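Local coordinates for protein tRNA (adenine(58)-N(1))-methyltransferase TrmI (Thermus thermophilus, PDB 2PWY) that catalyses S-adenosyl-L-methionine-dependent N1-methylation of adenosine 58 in tRNA and is required for cell growth at extreme temperatures, at residues Leu92-Ala103 against Glu163-Leu174; Gly155-Glu163 against Pro177-Ala185. All coordinates share one frame; numbering follows the deposited sequence.

Contact 1. Residues Leu92-Ala103 against Glu163-Leu174. With SAH (S-adenosyl-L-homocysteine), chain E.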
loop_
_atom_site.group_PDB
_atom_site.type_symbol
_atom_site.label_atom_id
_atom_site.label_comp_id
_atom_site.label_asym_id
_atom_site.label_seq_id
_atom_site.Cartn_x
_atom_site.Cartn_y
_atom_site.Cartn_z
ATOM N N LEU A 92 18.483 -12.761 -0.039
ATOM C CA LEU A 92 19.707 -13.498 -0.360
ATOM C C LEU A 92 20.224 -14.333 0.817
ATOM O O LEU A 92 21.133 -15.168 0.650
ATOM C CB LEU A 92 20.793 -12.527 -0.834
ATOM C CG LEU A 92 20.645 -11.983 -2.258
ATOM C CD1 LEU A 92 21.491 -10.746 -2.454
ATOM C CD2 LEU A 92 20.985 -13.044 -3.314
ATOM N N ASP A 93 19.629 -14.116 1.986
ATOM C CA ASP A 93 19.968 -14.851 3.208
ATOM C C ASP A 93 21.482 -14.790 3.489
ATOM O O ASP A 93 22.136 -15.806 3.722
ATOM C CB ASP A 93 19.464 -16.306 3.122
ATOM C CG ASP A 93 19.645 -17.051 4.422
ATOM O OD1 ASP A 93 19.317 -16.455 5.477
ATOM O OD2 ASP A 93 20.126 -18.211 4.378
ATOM N N LEU A 94 22.034 -13.579 3.439
ATOM C CA LEU A 94 23.476 -13.395 3.618
ATOM C C LEU A 94 23.862 -13.322 5.083
ATOM O O LEU A 94 23.248 -12.587 5.863
ATOM C CB LEU A 94 23.962 -12.133 2.892
ATOM C CG LEU A 94 23.754 -12.125 1.379
ATOM C CD1 LEU A 94 24.223 -10.821 0.829
ATOM C CD2 LEU A 94 24.481 -13.299 0.693
ATOM N N ALA A 95 24.891 -14.084 5.433
ATOM C CA ALA A 95 25.417 -14.150 6.785
ATOM C C ALA A 95 26.927 -13.921 6.719
ATOM O O ALA A 95 27.520 -14.015 5.639
ATOM C CB ALA A 95 25.109 -15.514 7.398
ATOM N N PRO A 96 27.555 -13.588 7.865
ATOM C CA PRO A 96 29.001 -13.371 7.835
ATOM C C PRO A 96 29.771 -14.546 7.245
ATOM O O PRO A 96 29.469 -15.703 7.547
ATOM C CB PRO A 96 29.360 -13.178 9.309
ATOM C CG PRO A 96 28.105 -12.637 9.926
ATOM C CD PRO A 96 26.987 -13.359 9.208
ATOM N N GLY A 97 30.761 -14.227 6.421
ATOM C CA GLY A 97 31.657 -15.231 5.858
ATOM C C GLY A 97 31.247 -15.683 4.477
ATOM O O GLY A 97 32.012 -16.380 3.790
ATOM N N MET A 98 30.035 -15.308 4.057
ATOM C CA MET A 98 29.536 -15.732 2.752
ATOM C C MET A 98 30.198 -14.985 1.596
ATOM O O MET A 98 30.783 -13.916 1.794
ATOM C CB MET A 98 28.019 -15.586 2.680
ATOM C CG MET A 98 27.281 -16.706 3.398
ATOM S SD MET A 98 25.497 -16.557 3.230
ATOM C CE MET A 98 24.915 -17.866 4.312
ATOM N N ARG A 99 30.060 -15.550 0.398
ATOM C CA ARG A 99 30.626 -14.976 -0.821
ATOM C C ARG A 99 29.466 -14.656 -1.755
ATOM O O ARG A 99 28.703 -15.551 -2.126
ATOM C CB ARG A 99 31.592 -15.966 -1.464
ATOM C CG ARG A 99 32.702 -16.407 -0.524
ATOM C CD ARG A 99 33.581 -17.500 -1.124
ATOM N NE ARG A 99 34.678 -16.959 -1.932
ATOM C CZ ARG A 99 34.723 -17.019 -3.258
ATOM N NH1 ARG A 99 33.732 -17.594 -3.921
ATOM N NH2 ARG A 99 35.760 -16.515 -3.926
ATOM N N VAL A 100 29.327 -13.381 -2.104
ATOM C CA VAL A 100 28.202 -12.937 -2.922
ATOM C C VAL A 100 28.686 -12.299 -4.220
ATOM O O VAL A 100 29.610 -11.487 -4.215
ATOM C CB VAL A 100 27.251 -11.992 -2.124
ATOM C CG1 VAL A 100 27.981 -10.726 -1.624
ATOM C CG2 VAL A 100 26.019 -11.631 -2.952
ATOM N N LEU A 101 28.043 -12.685 -5.318
ATOM C CA LEU A 101 28.350 -12.146 -6.638
ATOM C C LEU A 101 27.400 -10.986 -6.917
ATOM O O LEU A 101 26.192 -11.099 -6.679
ATOM C CB LEU A 101 28.158 -13.238 -7.690
ATOM C CG LEU A 101 28.560 -12.925 -9.133
ATOM C CD1 LEU A 101 30.066 -12.700 -9.269
ATOM C CD2 LEU A 101 28.064 -14.081 -10.048
ATOM N N GLU A 102 27.944 -9.885 -7.436
ATOM C CA GLU A 102 27.138 -8.709 -7.740
ATOM C C GLU A 102 27.414 -8.146 -9.122
ATOM O O GLU A 102 28.569 -8.031 -9.528
ATOM C CB GLU A 102 27.393 -7.581 -6.717
ATOM C CG GLU A 102 26.582 -6.316 -7.030
ATOM C CD GLU A 102 26.973 -5.078 -6.212
ATOM O OE1 GLU A 102 28.168 -4.892 -5.881
ATOM O OE2 GLU A 102 26.056 -4.277 -5.904
ATOM N N ALA A 103 26.352 -7.772 -9.829
ATOM C CA ALA A 103 26.483 -6.895 -11.005
ATOM C C ALA A 103 25.175 -6.114 -11.203
ATOM O O ALA A 103 24.106 -6.648 -10.912
ATOM C CB ALA A 103 26.817 -7.718 -12.260
ATOM N N GLU A 163 34.379 -19.536 -10.334
ATOM C CA GLU A 163 34.350 -20.903 -9.828
ATOM C C GLU A 163 32.917 -21.387 -9.695
ATOM O O GLU A 163 32.087 -20.704 -9.103
ATOM C CB GLU A 163 35.041 -21.001 -8.472
ATOM C CG GLU A 163 36.532 -20.779 -8.528
ATOM C CD GLU A 163 37.176 -20.974 -7.185
ATOM O OE1 GLU A 163 36.895 -20.165 -6.268
ATOM O OE2 GLU A 163 37.959 -21.932 -7.045
ATOM N N GLU A 164 32.637 -22.577 -10.220
ATOM C CA GLU A 164 31.294 -23.151 -10.133
ATOM C C GLU A 164 30.861 -23.406 -8.682
ATOM O O GLU A 164 31.629 -23.919 -7.871
ATOM C CB GLU A 164 31.209 -24.450 -10.938
ATOM C CG GLU A 164 29.858 -25.153 -10.835
ATOM C CD GLU A 164 29.743 -26.356 -11.757
ATOM O OE1 GLU A 164 29.002 -27.296 -11.405
ATOM O OE2 GLU A 164 30.392 -26.373 -12.826
ATOM N N ALA A 165 29.618 -23.043 -8.377
ATOM C CA ALA A 165 29.024 -23.330 -7.065
ATOM C C ALA A 165 29.893 -22.799 -5.916
ATOM O O ALA A 165 30.004 -23.438 -4.859
ATOM C CB ALA A 165 28.755 -24.840 -6.907
ATOM N N ALA A 166 30.507 -21.635 -6.127
ATOM C CA ALA A 166 31.383 -21.025 -5.121
ATOM C C ALA A 166 30.722 -19.864 -4.379
ATOM O O ALA A 166 31.245 -19.395 -3.374
ATOM C CB ALA A 166 32.713 -20.572 -5.748
ATOM N N TYR A 167 29.565 -19.427 -4.868
ATOM C CA TYR A 167 28.897 -18.241 -4.323
ATOM C C TYR A 167 27.618 -18.591 -3.588
ATOM O O TYR A 167 26.841 -19.461 -4.020
ATOM C CB TYR A 167 28.633 -17.229 -5.442
ATOM C CG TYR A 167 29.925 -16.727 -6.048
ATOM C CD1 TYR A 167 30.524 -15.557 -5.577
ATOM C CD2 TYR A 167 30.593 -17.466 -7.040
ATOM C CE1 TYR A 167 31.742 -15.103 -6.104
ATOM C CE2 TYR A 167 31.802 -17.023 -7.585
ATOM C CZ TYR A 167 32.363 -15.836 -7.111
ATOM O OH TYR A 167 33.550 -15.399 -7.642
ATOM N N ASP A 168 27.413 -17.884 -2.479
ATOM C CA ASP A 168 26.299 -18.118 -1.578
ATOM C C ASP A 168 25.038 -17.349 -1.987
ATOM O O ASP A 168 23.948 -17.618 -1.473
ATOM C CB ASP A 168 26.705 -17.787 -0.144
ATOM C CG ASP A 168 27.864 -18.645 0.327
ATOM O OD1 ASP A 168 27.678 -19.881 0.465
ATOM O OD2 ASP A 168 28.976 -18.097 0.511
ATOM N N GLY A 169 25.194 -16.441 -2.941
ATOM C CA GLY A 169 24.082 -15.601 -3.397
ATOM C C GLY A 169 24.550 -14.826 -4.603
ATOM O O GLY A 169 25.764 -14.657 -4.810
ATOM N N VAL A 170 23.592 -14.390 -5.412
ATOM C CA VAL A 170 23.870 -13.534 -6.567
ATOM C C VAL A 170 22.906 -12.357 -6.519
ATOM O O VAL A 170 21.698 -12.554 -6.552
ATOM C CB VAL A 170 23.694 -14.279 -7.909
ATOM C CG1 VAL A 170 23.873 -13.313 -9.087
ATOM C CG2 VAL A 170 24.698 -15.457 -8.016
ATOM N N ALA A 171 23.453 -11.145 -6.452
ATOM C CA ALA A 171 22.660 -9.918 -6.399
ATOM C C ALA A 171 22.778 -9.205 -7.730
ATOM O O ALA A 171 23.889 -8.868 -8.163
ATOM C CB ALA A 171 23.174 -9.010 -5.285
ATOM N N LEU A 172 21.636 -8.961 -8.373
ATOM C CA LEU A 172 21.631 -8.271 -9.656
ATOM C C LEU A 172 20.871 -6.968 -9.602
ATOM O O LEU A 172 19.752 -6.899 -9.072
ATOM C CB LEU A 172 21.037 -9.152 -10.765
ATOM C CG LEU A 172 21.775 -10.463 -11.041
ATOM C CD1 LEU A 172 21.098 -11.137 -12.192
ATOM C CD2 LEU A 172 23.268 -10.233 -11.340
ATOM N N ASP A 173 21.502 -5.934 -10.140
ATOM C CA ASP A 173 20.833 -4.674 -10.414
ATOM C C ASP A 173 21.395 -4.205 -11.748
ATOM O O ASP A 173 22.466 -3.607 -11.805
ATOM C CB ASP A 173 21.084 -3.645 -9.299
ATOM C CG ASP A 173 20.424 -2.294 -9.578
ATOM O OD1 ASP A 173 19.782 -2.120 -10.649
ATOM O OD2 ASP A 173 20.560 -1.393 -8.711
ATOM N N LEU A 174 20.665 -4.529 -12.815
ATOM C CA LEU A 174 21.051 -4.191 -14.187
ATOM C C LEU A 174 19.841 -4.384 -15.109
ATOM O O LEU A 174 18.881 -5.076 -14.751
ATOM C CB LEU A 174 22.283 -5.003 -14.649
ATOM C CG LEU A 174 22.536 -6.442 -14.141
ATOM C CD1 LEU A 174 21.427 -7.359 -14.609
ATOM C CD2 LEU A 174 23.900 -6.999 -14.596
HETATM N N SAH E . 23.019 -1.378 -7.452
HETATM C CA SAH E . 23.898 -0.263 -7.934
HETATM C CB SAH E . 23.311 0.399 -9.174
HETATM C CG SAH E . 23.463 -0.469 -10.426
HETATM S SD SAH E . 22.987 0.481 -11.895
HETATM C C SAH E . 24.077 0.734 -6.805
HETATM O O SAH E . 23.436 0.596 -5.752
HETATM O OXT SAH E . 24.874 1.672 -6.916
HETATM C "C5'" SAH E . 23.334 -0.834 -13.091
HETATM C "C4'" SAH E . 24.825 -0.920 -13.438
HETATM O "O4'" SAH E . 25.081 -2.172 -14.041
HETATM C "C3'" SAH E . 25.329 0.137 -14.429
HETATM O "O3'" SAH E . 26.462 0.779 -13.854
HETATM C "C2'" SAH E . 25.698 -0.655 -15.684
HETATM O "O2'" SAH E . 26.841 -0.166 -16.349
HETATM C "C1'" SAH E . 26.013 -2.012 -15.107
HETATM N N9 SAH E . 25.793 -3.196 -15.954
HETATM C C8 SAH E . 24.689 -3.475 -16.710
HETATM N N7 SAH E . 24.868 -4.702 -17.251
HETATM C C5 SAH E . 26.035 -5.227 -16.818
HETATM C C6 SAH E . 26.686 -6.441 -17.065
HETATM N N6 SAH E . 26.142 -7.373 -17.863
HETATM N N1 SAH E . 27.911 -6.661 -16.448
HETATM C C2 SAH E . 28.476 -5.713 -15.630
HETATM N N3 SAH E . 27.827 -4.515 -15.406
HETATM C C4 SAH E . 26.627 -4.282 -15.990
HETATM O O HOH W 1 21.288 -16.939 -1.336
HETATM O O HOH W 2 35.424 -17.989 -6.222
#
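R99 and D168 meet through both backbone and side chain, and R99 shows how one residue can join the corner that precedes a parallel strand pair. Its amide donates to the anti lone pair of D168 OD2 (2.8 Å, 164° at the hydrogen), while its carbonyl O receives D168 N at 2.7 Å. Along the side chain, CB lies 3.9 Å from both D168 OD2 and A166 O, and CD passes the same A166 O. A bend at chi3 (87°) then turns the guanidinium back, with A166 O near its plane, 3.1 Å from R99 NH1; this donor sits above the A166 carbonyl plane. The group also covers one face of Y167 in a cation-pi contact, R99 CZ lying 4.9 Å from the ring centroid, while L101 CD1 approaches the opposite face. At the tip, NH2 reaches E163 OE1 through a water. D168 also pairs through OD1 with K189, so an alanine in place of this aspartate would probably leave R99 N and the K189 charge without their mate. Beyond this corner, strands 99-103 and 169-173 run parallel, with A171 N bonded to L101 O (2.7 Å) and D173 N to A103 O (2.8 Å). L92 packs on the sheet face that carries A171: its CD1 meets A171 CB at 3.7 Å, and its CD2 lies against G169, where a beta carbon would be crowded. D173 OD2 accepts the amino group of S-adenosyl-L-homocysteine at the C-terminal ends of the parallel strands, the usual cofactor location in the Rossmann-like fold of class I methyltransferases.

Contact 2. Residues Gly155-Glu163 against Pro177-Ala185. With SAH (S-adenosyl-L-homocysteine), chain E.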
loop_
_atom_site.group_PDB
_atom_site.type_symbol
_atom_site.label_atom_id
_atom_site.label_comp_id
_atom_site.label_asym_id
_atom_site.label_seq_id
_atom_site.Cartn_x
_atom_site.Cartn_y
_atom_site.Cartn_z
ATOM N N GLY A 155 34.361 -5.032 -16.249
ATOM C CA GLY A 155 33.959 -5.953 -17.307
ATOM C C GLY A 155 32.532 -6.429 -17.171
ATOM O O GLY A 155 31.873 -6.183 -16.159
ATOM N N LYS A 156 32.060 -7.115 -18.206
ATOM C CA LYS A 156 30.721 -7.696 -18.195
ATOM C C LYS A 156 30.724 -8.982 -17.383
ATOM O O LYS A 156 31.647 -9.799 -17.493
ATOM C CB LYS A 156 30.243 -7.969 -19.623
ATOM C CG LYS A 156 30.016 -6.707 -20.444
ATOM C CD LYS A 156 29.977 -7.019 -21.939
ATOM C CE LYS A 156 29.786 -5.749 -22.784
ATOM N NZ LYS A 156 30.803 -4.668 -22.486
ATOM N N LEU A 157 29.695 -9.153 -16.559
ATOM C CA LEU A 157 29.559 -10.370 -15.782
ATOM C C LEU A 157 29.531 -11.605 -16.701
ATOM O O LEU A 157 30.100 -12.628 -16.347
ATOM C CB LEU A 157 28.324 -10.315 -14.871
ATOM C CG LEU A 157 28.077 -11.527 -13.955
ATOM C CD1 LEU A 157 29.303 -11.822 -13.078
ATOM C CD2 LEU A 157 26.812 -11.372 -13.104
ATOM N N GLU A 158 28.903 -11.483 -17.880
ATOM C CA GLU A 158 28.829 -12.575 -18.879
ATOM C C GLU A 158 30.186 -13.193 -19.196
ATOM O O GLU A 158 30.258 -14.344 -19.642
ATOM C CB GLU A 158 28.303 -12.072 -20.235
ATOM C CG GLU A 158 26.913 -11.611 -20.288
ATOM C CD GLU A 158 26.790 -10.132 -20.034
ATOM O OE1 GLU A 158 27.352 -9.646 -19.035
ATOM O OE2 GLU A 158 26.105 -9.468 -20.838
ATOM N N GLU A 159 31.243 -12.406 -19.017
ATOM C CA GLU A 159 32.584 -12.778 -19.473
ATOM C C GLU A 159 33.508 -13.126 -18.310
ATOM O O GLU A 159 34.700 -13.403 -18.503
ATOM C CB GLU A 159 33.162 -11.654 -20.349
ATOM C CG GLU A 159 32.328 -11.469 -21.618
ATOM C CD GLU A 159 32.717 -10.275 -22.466
ATOM O OE1 GLU A 159 33.666 -9.540 -22.116
ATOM O OE2 GLU A 159 32.055 -10.073 -23.506
ATOM N N ALA A 160 32.945 -13.148 -17.104
ATOM C CA ALA A 160 33.740 -13.366 -15.895
ATOM C C ALA A 160 34.258 -14.796 -15.795
ATOM O O ALA A 160 33.569 -15.737 -16.164
ATOM C CB ALA A 160 32.919 -13.035 -14.667
ATOM N N GLU A 161 35.479 -14.949 -15.295
ATOM C CA GLU A 161 35.988 -16.268 -14.920
ATOM C C GLU A 161 35.568 -16.553 -13.491
ATOM O O GLU A 161 36.048 -15.898 -12.563
ATOM C CB GLU A 161 37.507 -16.309 -15.030
ATOM C CG GLU A 161 37.992 -16.264 -16.448
ATOM C CD GLU A 161 39.504 -16.307 -16.552
ATOM O OE1 GLU A 161 40.205 -16.173 -15.522
ATOM O OE2 GLU A 161 39.981 -16.469 -17.688
ATOM N N LEU A 162 34.670 -17.522 -13.316
ATOM C CA LEU A 162 34.080 -17.799 -12.009
ATOM C C LEU A 162 34.207 -19.268 -11.631
ATOM O O LEU A 162 34.145 -20.137 -12.498
ATOM C CB LEU A 162 32.592 -17.396 -11.994
ATOM C CG LEU A 162 32.270 -15.909 -12.189
ATOM C CD1 LEU A 162 30.781 -15.641 -12.027
ATOM C CD2 LEU A 162 33.078 -15.013 -11.248
ATOM N N GLU A 163 34.379 -19.536 -10.334
ATOM C CA GLU A 163 34.350 -20.903 -9.828
ATOM C C GLU A 163 32.917 -21.387 -9.695
ATOM O O GLU A 163 32.087 -20.704 -9.103
ATOM C CB GLU A 163 35.041 -21.001 -8.472
ATOM C CG GLU A 163 36.532 -20.779 -8.528
ATOM C CD GLU A 163 37.176 -20.974 -7.185
ATOM O OE1 GLU A 163 36.895 -20.165 -6.268
ATOM O OE2 GLU A 163 37.959 -21.932 -7.045
ATOM N N PRO A 177 19.057 -8.670 -16.918
ATOM C CA PRO A 177 19.579 -9.761 -16.102
ATOM C C PRO A 177 19.523 -11.127 -16.791
ATOM O O PRO A 177 20.303 -11.997 -16.445
ATOM C CB PRO A 177 18.663 -9.761 -14.868
ATOM C CG PRO A 177 17.425 -9.092 -15.311
ATOM C CD PRO A 177 17.863 -8.057 -16.297
ATOM N N TRP A 178 18.618 -11.309 -17.755
ATOM C CA TRP A 178 18.579 -12.562 -18.524
ATOM C C TRP A 178 19.933 -12.881 -19.179
ATOM O O TRP A 178 20.297 -14.042 -19.309
ATOM C CB TRP A 178 17.460 -12.550 -19.580
ATOM C CG TRP A 178 17.226 -11.213 -20.199
ATOM C CD1 TRP A 178 17.776 -10.726 -21.364
ATOM C CD2 TRP A 178 16.376 -10.180 -19.690
ATOM N NE1 TRP A 178 17.322 -9.452 -21.597
ATOM C CE2 TRP A 178 16.449 -9.097 -20.598
ATOM C CE3 TRP A 178 15.540 -10.072 -18.566
ATOM C CZ2 TRP A 178 15.737 -7.902 -20.402
ATOM C CZ3 TRP A 178 14.819 -8.875 -18.373
ATOM C CH2 TRP A 178 14.925 -7.816 -19.291
ATOM N N LYS A 179 20.676 -11.847 -19.576
ATOM C CA LYS A 179 21.979 -12.041 -20.221
ATOM C C LYS A 179 23.061 -12.659 -19.334
ATOM O O LYS A 179 24.052 -13.181 -19.845
ATOM C CB LYS A 179 22.491 -10.727 -20.806
ATOM C CG LYS A 179 21.667 -10.204 -21.967
ATOM C CD LYS A 179 22.389 -9.039 -22.639
ATOM C CE LYS A 179 21.525 -8.341 -23.670
ATOM N NZ LYS A 179 20.746 -9.270 -24.516
ATOM N N VAL A 180 22.877 -12.593 -18.013
ATOM C CA VAL A 180 23.885 -13.081 -17.056
ATOM C C VAL A 180 23.440 -14.343 -16.301
ATOM O O VAL A 180 24.125 -14.802 -15.374
ATOM C CB VAL A 180 24.354 -11.959 -16.052
ATOM C CG1 VAL A 180 24.859 -10.745 -16.799
ATOM C CG2 VAL A 180 23.240 -11.559 -15.065
ATOM N N LEU A 181 22.298 -14.902 -16.694
ATOM C CA LEU A 181 21.730 -16.063 -15.994
ATOM C C LEU A 181 22.586 -17.325 -16.146
ATOM O O LEU A 181 22.677 -18.136 -15.232
ATOM C CB LEU A 181 20.306 -16.347 -16.463
ATOM C CG LEU A 181 19.211 -15.388 -15.978
ATOM C CD1 LEU A 181 17.871 -15.825 -16.550
ATOM C CD2 LEU A 181 19.151 -15.292 -14.438
ATOM N N GLU A 182 23.190 -17.502 -17.312
ATOM C CA GLU A 182 24.091 -18.635 -17.521
ATOM C C GLU A 182 25.277 -18.578 -16.530
ATOM O O GLU A 182 25.585 -19.558 -15.839
ATOM C CB GLU A 182 24.580 -18.646 -18.966
ATOM C CG GLU A 182 25.474 -19.858 -19.294
ATOM C CD GLU A 182 25.950 -19.857 -20.736
ATOM O OE1 GLU A 182 25.168 -19.488 -21.641
ATOM O OE2 GLU A 182 27.116 -20.233 -20.969
ATOM N N LYS A 183 25.923 -17.423 -16.461
ATOM C CA LYS A 183 27.040 -17.229 -15.537
ATOM C C LYS A 183 26.589 -17.341 -14.073
ATOM O O LYS A 183 27.261 -17.990 -13.256
ATOM C CB LYS A 183 27.714 -15.878 -15.798
ATOM C CG LYS A 183 29.064 -15.701 -15.129
ATOM C CD LYS A 183 30.135 -16.639 -15.691
ATOM C CE LYS A 183 30.432 -16.351 -17.151
ATOM N NZ LYS A 183 31.641 -17.049 -17.646
ATOM N N ALA A 184 25.455 -16.712 -13.742
ATOM C CA ALA A 184 24.901 -16.800 -12.378
ATOM C C ALA A 184 24.550 -18.229 -11.966
ATOM O O ALA A 184 24.828 -18.624 -10.840
ATOM C CB ALA A 184 23.673 -15.885 -12.228
ATOM N N ALA A 185 23.952 -19.004 -12.875
ATOM C CA ALA A 185 23.635 -20.407 -12.574
ATOM C C ALA A 185 24.908 -21.215 -12.306
ATOM O O ALA A 185 24.935 -22.068 -11.431
ATOM C CB ALA A 185 22.830 -21.027 -13.689
HETATM N N SAH E . 23.019 -1.378 -7.452
HETATM C CA SAH E . 23.898 -0.263 -7.934
HETATM C CB SAH E . 23.311 0.399 -9.174
HETATM C CG SAH E . 23.463 -0.469 -10.426
HETATM S SD SAH E . 22.987 0.481 -11.895
HETATM C C SAH E . 24.077 0.734 -6.805
HETATM O O SAH E . 23.436 0.596 -5.752
HETATM O OXT SAH E . 24.874 1.672 -6.916
HETATM C "C5'" SAH E . 23.334 -0.834 -13.091
HETATM C "C4'" SAH E . 24.825 -0.920 -13.438
HETATM O "O4'" SAH E . 25.081 -2.172 -14.041
HETATM C "C3'" SAH E . 25.329 0.137 -14.429
HETATM O "O3'" SAH E . 26.462 0.779 -13.854
HETATM C "C2'" SAH E . 25.698 -0.655 -15.684
HETATM O "O2'" SAH E . 26.841 -0.166 -16.349
HETATM C "C1'" SAH E . 26.013 -2.012 -15.107
HETATM N N9 SAH E . 25.793 -3.196 -15.954
HETATM C C8 SAH E . 24.689 -3.475 -16.710
HETATM N N7 SAH E . 24.868 -4.702 -17.251
HETATM C C5 SAH E . 26.035 -5.227 -16.818
HETATM C C6 SAH E . 26.686 -6.441 -17.065
HETATM N N6 SAH E . 26.142 -7.373 -17.863
HETATM N N1 SAH E . 27.911 -6.661 -16.448
HETATM C C2 SAH E . 28.476 -5.713 -15.630
HETATM N N3 SAH E . 27.827 -4.515 -15.406
HETATM C C4 SAH E . 26.627 -4.282 -15.990
HETATM O O HOH W 3 32.676 -16.530 -20.422
#
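E158 and V180 meet at the adenine end of the cofactor pocket in this Rossmann-like methyltransferase fold, where the loop after strand 150-154 packs on the start of helix 181-187. The site is an example of a short loop binding the base, with V180, at the N-cap of the next helix, packed beside it. The hydrogen bonds to the ligand come first. L157 N donates to adenine N1 of S-adenosyl-L-homocysteine (3.1 Å, 167° at the hydrogen), and the adenine N6 donates to E158 OE1 at 2.8 Å, a pairing consistent with recognition of adenine through N1 and N6. The E158 chain starts out away from the helix, but a turn at chi2 (92°) folds the carboxylate back toward the base and V180.

Van der Waals contacts make up the second group. V180 sets CG1 against E158 OE1 at 3.5 Å and also lies beside adenine N6. The L157 and V180 side chains cross at about a right angle, L157 CD2 resting 3.9 Å from V180 CB, and both also touch L172 of strand 167-173. E158 CG meets the K179 carbonyl O, while L162 CD1 presses on K183 CG at 3.5 Å.

The last group is polar and belongs to K183. Its aliphatic chain, bent at chi2 and chi3, passes the L157 carbonyl O with CG and the E158 carbonyl O with CE, following the turn of the 3-10 segment 157-159. A water accepts from the amine and bonds weakly to E158 O. The same K183 NZ donates to A160 O at 2.8 Å, lying in the plane of that carbonyl.

Overall arrangement
The two contacts show how chemistry follows place in one fold. Contact 1 is largely buried and joins neighbouring parallel strands of the central sheet, chiefly by regular backbone bonds, with R99, D168 and E163 at the N-terminal end and D173 facing the ligand at the other. Contact 2 is smaller and only partly buried; it sets a loop against a helix start, and its single direct hydrogen bond between segments comes from a lysine. Strand 167-173 leads on to helix 181-187. The contacts pack together where A103 CB lies 3.8 Å from L157 CD2. Both reach S-adenosyl-L-homocysteine, contact 1 by a bond from its amino group to D173 and by packing of L174 on the adenine, contact 2 by hydrogen bonds to the adenine.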